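Local coordinates for ferritin like protein (Caulobacter vibrioides, PDB 3HL1) that is of unknown function but has a largely helical ferritin-like fold and probably binds metal, at residues S75-I87 and I99-D111. Sequence-based numbering, arbitrary orientation.
Sequences SAPEYVGTAVPHI and IFTPYSAELGPLD
Two irregular loop segments, 75-87 and 99-111, meet where the type II' turn Val-80 to Ala-83 docks on Ala-105, whose N donates to Gly-81 O at 2.7 Å. Gly-81 occupies the turn's first corner with positive phi (60°). The methyl of Ala-105 points into this turn, its CB 3.4 Å from Ala-83 O and near the carbonyl oxygens of Val-80 and Gly-81. On one flank, Leu-107 lays CD2 over the centre of the Tyr-79 ring, a CH-pi contact of 3.6 Å to the centroid, only 14° off the normal. Ala-105 O lies at the edge of the same ring, near its plane and 3.1 Å from Tyr-79 CB; no hydrogen-bond partner is modelled for this buried oxygen. Both segments belong to the long, strand-free connection between helices 42-67 and 112-121 of the ferritin-like chain, and Tyr-79 fastens it to helix 8-35 through a hydrogen bond from its OH to Trp-24 O. On the other flank, Thr-82 CG2 sits less centrally over the Tyr-103 ring, the two side chains crossing at about a right angle. A water joins Thr-82 O to Tyr-103 OH, 2.7 Å from each and in the ring plane. Ser-104 holds OG anti to its own N (chi1 178°), which places OG within reach of Glu-106 N, whose hydrogen bond it accepts across Ala-105 in an ST turn. The extended Glu-106 side chain passes beside Gly-81, and its OE2 takes a hydrogen bond from a water that accepts from Gly-81 N; another water links Tyr-79 O to Leu-107 N.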
ATOM      1  N   SER A  75       0.026   2.524  11.895  1.00 32.35           N
ATOM      2  CA  SER A  75       1.144   3.261  12.460  1.00 33.62           C
ATOM      3  C   SER A  75       2.140   3.547  11.356  1.00 31.87           C
ATOM      4  O   SER A  75       2.073   2.956  10.288  1.00 29.39           O
ATOM      5  CB  SER A  75       1.748   2.513  13.644  1.00 38.30           C
ATOM      6  OG  SER A  75       2.025   1.212  13.335  1.00 45.29           O
ATOM      7  N   ALA A  76       3.061   4.459  11.601  1.00 30.64           N
ATOM      8  CA  ALA A  76       4.022   4.854  10.572  1.00 31.56           C
ATOM      9  C   ALA A  76       4.913   3.667  10.135  1.00 28.74           C
ATOM     10  O   ALA A  76       5.490   2.965  10.961  1.00 31.04           O
ATOM     11  CB  ALA A  76       4.862   6.082  11.053  1.00 31.51           C
ATOM     12  N   PRO A  77       4.990   3.409   8.813  1.00 29.83           N
ATOM     13  CA  PRO A  77       5.835   2.357   8.296  1.00 30.80           C
ATOM     14  C   PRO A  77       7.316   2.751   8.416  1.00 31.16           C
ATOM     15  O   PRO A  77       7.651   3.967   8.510  1.00 32.87           O
ATOM     16  CB  PRO A  77       5.411   2.276   6.824  1.00 30.20           C
ATOM     17  CG  PRO A  77       4.233   3.129   6.673  1.00 36.38           C
ATOM     18  CD  PRO A  77       4.342   4.156   7.705  1.00 33.15           C
ATOM     19  N   GLU A  78       8.169   1.750   8.293  1.00 32.36           N
ATOM     20  CA  GLU A  78       9.594   1.915   8.293  1.00 31.20           C
ATOM     21  C   GLU A  78      10.173   1.453   6.979  1.00 29.41           C
ATOM     22  O   GLU A  78       9.639   0.519   6.350  1.00 29.54           O
ATOM     23  CB  GLU A  78      10.208   1.148   9.431  1.00 35.20           C
ATOM     24  CG  GLU A  78       9.945   1.873  10.738  1.00 34.14           C
ATOM     25  CD  GLU A  78      10.654   1.234  11.915  1.00 48.59           C
ATOM     26  OE1 GLU A  78      10.155   0.237  12.430  1.00 44.81           O
ATOM     27  OE2 GLU A  78      11.708   1.749  12.315  1.00 57.67           O
ATOM     28  N   TYR A  79      11.293   2.088   6.634  1.00 28.88           N
ATOM     29  CA  TYR A  79      11.931   1.978   5.317  1.00 28.81           C
ATOM     30  C   TYR A  79      13.381   1.739   5.522  1.00 30.34           C
ATOM     31  O   TYR A  79      14.206   2.697   5.503  1.00 29.70           O
ATOM     32  CB  TYR A  79      11.626   3.229   4.508  1.00 28.36           C
ATOM     33  CG  TYR A  79      10.165   3.364   4.268  1.00 25.88           C
ATOM     34  CD1 TYR A  79       9.521   2.612   3.320  1.00 28.65           C
ATOM     35  CD2 TYR A  79       9.406   4.270   5.008  1.00 22.13           C
ATOM     36  CE1 TYR A  79       8.155   2.738   3.121  1.00 32.89           C
ATOM     37  CE2 TYR A  79       8.033   4.380   4.853  1.00 27.99           C
ATOM     38  CZ  TYR A  79       7.410   3.596   3.910  1.00 25.81           C
ATOM     39  OH  TYR A  79       6.070   3.670   3.685  1.00 27.32           O
ATOM     40  N   VAL A  80      13.727   0.453   5.685  1.00 30.93           N
ATOM     41  CA  VAL A  80      15.070   0.092   6.120  1.00 32.88           C
ATOM     42  C   VAL A  80      15.535  -1.118   5.362  1.00 34.59           C
ATOM     43  O   VAL A  80      14.781  -2.076   5.224  1.00 32.25           O
ATOM     44  CB  VAL A  80      15.121  -0.209   7.646  1.00 35.26           C
ATOM     45  CG1 VAL A  80      16.552  -0.721   8.112  1.00 35.27           C
ATOM     46  CG2 VAL A  80      14.701   1.007   8.500  1.00 35.97           C
ATOM     47  N   GLY A  81      16.775  -1.092   4.887  1.00 34.65           N
ATOM     48  CA  GLY A  81      17.328  -2.266   4.222  1.00 36.59           C
ATOM     49  C   GLY A  81      16.513  -2.655   2.990  1.00 37.67           C
ATOM     50  O   GLY A  81      16.240  -1.811   2.090  1.00 34.65           O
ATOM     51  N   THR A  82      16.157  -3.927   2.923  1.00 35.19           N
ATOM     52  CA  THR A  82      15.326  -4.462   1.833  1.00 38.27           C
ATOM     53  C   THR A  82      14.040  -5.124   2.389  1.00 39.99           C
ATOM     54  O   THR A  82      13.431  -5.966   1.746  1.00 40.74           O
ATOM     55  CB  THR A  82      16.129  -5.494   0.999  1.00 40.76           C
ATOM     56  OG1 THR A  82      16.670  -6.501   1.873  1.00 40.85           O
ATOM     57  CG2 THR A  82      17.278  -4.820   0.247  1.00 41.35           C
ATOM     58  N   ALA A  83      13.629  -4.718   3.587  1.00 42.50           N
ATOM     59  CA  ALA A  83      12.458  -5.294   4.235  1.00 43.39           C
ATOM     60  C   ALA A  83      11.126  -4.674   3.743  1.00 42.88           C
ATOM     61  O   ALA A  83      10.841  -3.498   3.993  1.00 37.60           O
ATOM     62  CB  ALA A  83      12.597  -5.151   5.750  1.00 43.89           C
ATOM     63  N   VAL A  84      10.342  -5.494   3.025  1.00 42.16           N
ATOM     64  CA  VAL A  84       8.992  -5.190   2.578  1.00 39.30           C
ATOM     65  C   VAL A  84       8.035  -5.996   3.470  1.00 37.34           C
ATOM     66  O   VAL A  84       8.211  -7.209   3.613  1.00 36.83           O
ATOM     67  CB  VAL A  84       8.813  -5.565   1.078  1.00 37.88           C
ATOM     68  CG1 VAL A  84       7.359  -5.290   0.600  1.00 37.83           C
ATOM     69  CG2 VAL A  84       9.815  -4.783   0.215  1.00 44.91           C
ATOM     70  N   PRO A  85       7.042  -5.343   4.095  1.00 35.52           N
ATOM     71  CA  PRO A  85       6.134  -6.095   4.994  1.00 38.29           C
ATOM     72  C   PRO A  85       5.498  -7.333   4.358  1.00 35.68           C
ATOM     73  O   PRO A  85       4.815  -7.231   3.348  1.00 34.98           O
ATOM     74  CB  PRO A  85       5.072  -5.052   5.397  1.00 41.08           C
ATOM     75  CG  PRO A  85       5.835  -3.702   5.283  1.00 42.49           C
ATOM     76  CD  PRO A  85       6.753  -3.900   4.096  1.00 34.23           C
ATOM     77  N   HIS A  86       5.786  -8.508   4.924  1.00 33.39           N
ATOM     78  CA  HIS A  86       5.045  -9.756   4.603  1.00 35.83           C
ATOM     79  C   HIS A  86       5.377 -10.369   3.238  1.00 35.82           C
ATOM     80  O   HIS A  86       4.661 -11.233   2.762  1.00 33.82           O
ATOM     81  CB  HIS A  86       3.509  -9.560   4.816  1.00 34.64           C
ATOM     82  CG  HIS A  86       3.152  -9.145   6.224  1.00 35.46           C
ATOM     83  ND1 HIS A  86       3.333  -9.973   7.303  1.00 37.29           N
ATOM     84  CD2 HIS A  86       2.719  -7.967   6.731  1.00 38.79           C
ATOM     85  CE1 HIS A  86       3.016  -9.331   8.414  1.00 41.82           C
ATOM     86  NE2 HIS A  86       2.626  -8.114   8.093  1.00 37.15           N
ATOM     87  N   ILE A  87       6.453  -9.888   2.616  1.00 34.40           N
ATOM     88  CA  ILE A  87       6.899 -10.373   1.305  1.00 37.05           C
ATOM     89  C   ILE A  87       8.328 -10.913   1.409  1.00 35.25           C
ATOM     90  O   ILE A  87       9.209 -10.271   1.955  1.00 34.28           O
ATOM     91  CB  ILE A  87       6.845  -9.311   0.196  1.00 38.26           C
ATOM     92  CG1 ILE A  87       5.412  -8.776   0.027  1.00 39.45           C
ATOM     93  CG2 ILE A  87       7.370  -9.904  -1.139  1.00 33.63           C
ATOM     94  CD1 ILE A  87       4.355  -9.849  -0.314  1.00 33.93           C
ATOM     95  N   ILE A  99      16.184 -10.153 -11.104  1.00 35.64           N
ATOM     96  CA  ILE A  99      15.809  -9.382 -12.287  1.00 38.19           C
ATOM     97  C   ILE A  99      15.775  -7.878 -11.983  1.00 34.93           C
ATOM     98  O   ILE A  99      16.342  -7.084 -12.694  1.00 33.54           O
ATOM     99  CB  ILE A  99      14.426  -9.824 -12.791  1.00 39.55           C
ATOM    100  CG1 ILE A  99      14.456 -11.321 -13.187  1.00 46.51           C
ATOM    101  CG2 ILE A  99      13.982  -8.943 -13.963  1.00 42.77           C
ATOM    102  CD1 ILE A  99      13.087 -12.033 -13.102  1.00 44.01           C
ATOM    103  N   PHE A 100      15.073  -7.521 -10.910  1.00 33.80           N
ATOM    104  CA  PHE A 100      14.856  -6.146 -10.513  1.00 32.36           C
ATOM    105  C   PHE A 100      15.882  -5.768  -9.493  1.00 30.75           C
ATOM    106  O   PHE A 100      15.604  -5.669  -8.314  1.00 29.27           O
ATOM    107  CB  PHE A 100      13.421  -6.006  -9.981  1.00 32.28           C
ATOM    108  CG  PHE A 100      12.386  -6.411 -10.972  1.00 28.93           C
ATOM    109  CD1 PHE A 100      12.180  -5.649 -12.127  1.00 39.05           C
ATOM    110  CD2 PHE A 100      11.621  -7.556 -10.776  1.00 36.61           C
ATOM    111  CE1 PHE A 100      11.208  -6.014 -13.070  1.00 41.97           C
ATOM    112  CE2 PHE A 100      10.646  -7.937 -11.718  1.00 42.10           C
ATOM    113  CZ  PHE A 100      10.445  -7.163 -12.873  1.00 39.57           C
ATOM    114  N   THR A 101      17.114  -5.590  -9.958  1.00 29.01           N
ATOM    115  CA  THR A 101      18.218  -5.238  -9.082  1.00 30.56           C
ATOM    116  C   THR A 101      19.036  -4.119  -9.749  1.00 31.34           C
ATOM    117  O   THR A 101      19.207  -4.114 -10.983  1.00 30.85           O
ATOM    118  CB  THR A 101      19.096  -6.462  -8.786  1.00 36.24           C
ATOM    119  OG1 THR A 101      20.285  -6.046  -8.144  1.00 35.99           O
ATOM    120  CG2 THR A 101      19.508  -7.148 -10.036  1.00 25.82           C
ATOM    121  N   PRO A 102      19.499  -3.132  -8.968  1.00 29.12           N
ATOM    122  CA  PRO A 102      19.388  -2.972  -7.543  1.00 31.73           C
ATOM    123  C   PRO A 102      17.960  -2.620  -7.066  1.00 29.46           C
ATOM    124  O   PRO A 102      17.153  -2.151  -7.865  1.00 28.42           O
ATOM    125  CB  PRO A 102      20.342  -1.812  -7.264  1.00 29.01           C
ATOM    126  CG  PRO A 102      20.246  -0.978  -8.491  1.00 29.55           C
ATOM    127  CD  PRO A 102      20.189  -1.977  -9.595  1.00 33.51           C
ATOM    128  N   TYR A 103      17.709  -2.839  -5.786  1.00 29.82           N
ATOM    129  CA  TYR A 103      16.422  -2.505  -5.161  1.00 32.40           C
ATOM    130  C   TYR A 103      16.628  -2.188  -3.655  1.00 35.11           C
ATOM    131  O   TYR A 103      17.681  -2.517  -3.099  1.00 33.85           O
ATOM    132  CB  TYR A 103      15.467  -3.662  -5.408  1.00 33.35           C
ATOM    133  CG  TYR A 103      15.539  -4.800  -4.397  1.00 35.16           C
ATOM    134  CD1 TYR A 103      16.474  -5.832  -4.482  1.00 38.84           C
ATOM    135  CD2 TYR A 103      14.623  -4.839  -3.375  1.00 41.97           C
ATOM    136  CE1 TYR A 103      16.489  -6.858  -3.524  1.00 43.37           C
ATOM    137  CE2 TYR A 103      14.638  -5.816  -2.444  1.00 49.59           C
ATOM    138  CZ  TYR A 103      15.544  -6.824  -2.512  1.00 44.44           C
ATOM    139  OH  TYR A 103      15.414  -7.771  -1.519  1.00 54.04           O
ATOM    140  N   SER A 104      15.669  -1.497  -3.018  1.00 34.71           N
ATOM    141  CA  SER A 104      15.836  -1.079  -1.628  1.00 32.90           C
ATOM    142  C   SER A 104      14.527  -0.706  -1.011  1.00 33.01           C
ATOM    143  O   SER A 104      13.693  -0.100  -1.702  1.00 34.31           O
ATOM    144  CB  SER A 104      16.799   0.127  -1.606  1.00 32.83           C
ATOM    145  OG  SER A 104      16.971   0.613  -0.299  1.00 32.84           O
ATOM    146  N   ALA A 105      14.344  -1.006   0.295  1.00 30.93           N
ATOM    147  CA  ALA A 105      13.187  -0.543   1.024  1.00 32.86           C
ATOM    148  C   ALA A 105      13.378   0.901   1.514  1.00 32.58           C
ATOM    149  O   ALA A 105      12.458   1.493   2.062  1.00 32.54           O
ATOM    150  CB  ALA A 105      12.849  -1.470   2.201  1.00 32.75           C
ATOM    151  N   GLU A 106      14.557   1.481   1.294  1.00 29.41           N
ATOM    152  CA  GLU A 106      14.808   2.850   1.672  1.00 27.40           C
ATOM    153  C   GLU A 106      14.168   3.769   0.702  1.00 29.19           C
ATOM    154  O   GLU A 106      14.138   3.513  -0.498  1.00 26.40           O
ATOM    155  CB  GLU A 106      16.294   3.154   1.732  1.00 32.15           C
ATOM    156  CG  GLU A 106      17.038   2.307   2.734  1.00 30.16           C
ATOM    157  CD  GLU A 106      18.525   2.690   2.745  1.00 44.06           C
ATOM    158  OE1 GLU A 106      18.891   3.822   2.399  1.00 52.27           O
ATOM    159  OE2 GLU A 106      19.327   1.848   3.098  1.00 47.09           O
ATOM    160  N   LEU A 107      13.675   4.878   1.229  1.00 28.69           N
ATOM    161  CA  LEU A 107      13.002   5.874   0.422  1.00 29.24           C
ATOM    162  C   LEU A 107      13.998   6.627  -0.484  1.00 30.56           C
ATOM    163  O   LEU A 107      15.122   6.835  -0.075  1.00 30.06           O
ATOM    164  CB  LEU A 107      12.318   6.855   1.374  1.00 34.54           C
ATOM    165  CG  LEU A 107      11.228   6.263   2.254  1.00 29.51           C
ATOM    166  CD1 LEU A 107      10.675   7.357   3.209  1.00 29.10           C
ATOM    167  CD2 LEU A 107      10.076   5.663   1.472  1.00 24.26           C
ATOM    168  N   GLY A 108      13.556   7.042  -1.689  1.00 29.38           N
ATOM    169  CA  GLY A 108      14.390   7.754  -2.629  1.00 30.27           C
ATOM    170  C   GLY A 108      13.581   8.292  -3.800  1.00 29.25           C
ATOM    171  O   GLY A 108      12.338   8.206  -3.786  1.00 27.49           O
ATOM    172  N   PRO A 109      14.273   8.885  -4.801  1.00 30.05           N
ATOM    173  CA  PRO A 109      13.617   9.520  -5.911  1.00 27.45           C
ATOM    174  C   PRO A 109      13.276   8.500  -6.991  1.00 27.66           C
ATOM    175  O   PRO A 109      13.447   7.286  -6.779  1.00 27.23           O
ATOM    176  CB  PRO A 109      14.668  10.528  -6.401  1.00 28.27           C
ATOM    177  CG  PRO A 109      15.942   9.834  -6.159  1.00 31.68           C
ATOM    178  CD  PRO A 109      15.734   9.034  -4.883  1.00 25.20           C
ATOM    179  N   LEU A 110      12.745   8.987  -8.111  1.00 29.34           N
ATOM    180  CA  LEU A 110      12.537   8.135  -9.280  1.00 27.47           C
ATOM    181  C   LEU A 110      13.939   7.764  -9.811  1.00 31.68           C
ATOM    182  O   LEU A 110      14.509   8.469 -10.575  1.00 29.68           O
ATOM    183  CB  LEU A 110      11.745   8.866 -10.346  1.00 29.96           C
ATOM    184  CG  LEU A 110      11.487   7.959 -11.566  1.00 34.49           C
ATOM    185  CD1 LEU A 110      10.403   6.893 -11.208  1.00 34.87           C
ATOM    186  CD2 LEU A 110      11.044   8.843 -12.754  1.00 33.14           C
ATOM    187  N   ASP A 111      14.505   6.676  -9.329  1.00 31.85           N
ATOM    188  CA  ASP A 111      15.760   6.146  -9.876  1.00 32.71           C
ATOM    189  C   ASP A 111      15.592   4.642 -10.073  1.00 31.04           C
ATOM    190  O   ASP A 111      14.576   4.065  -9.682  1.00 27.82           O
ATOM    191  CB  ASP A 111      16.950   6.492  -8.990  1.00 30.58           C
ATOM    192  CG  ASP A 111      16.813   5.953  -7.546  1.00 36.11           C
ATOM    193  OD1 ASP A 111      15.973   5.064  -7.284  1.00 28.86           O
ATOM    194  OD2 ASP A 111      17.567   6.415  -6.666  1.00 30.81           O
TER
HETATM  195  O   HOH W   1      14.314   5.117   4.126  1.00 21.37           O
HETATM  196  O   HOH W   2      18.550   0.927   5.312  1.00 36.78           O
HETATM  197  O   HOH W   3      19.158  -0.736   0.805  1.00 45.74           O
HETATM  198  O   HOH W   4      13.257  -8.128   0.056  1.00 40.28           O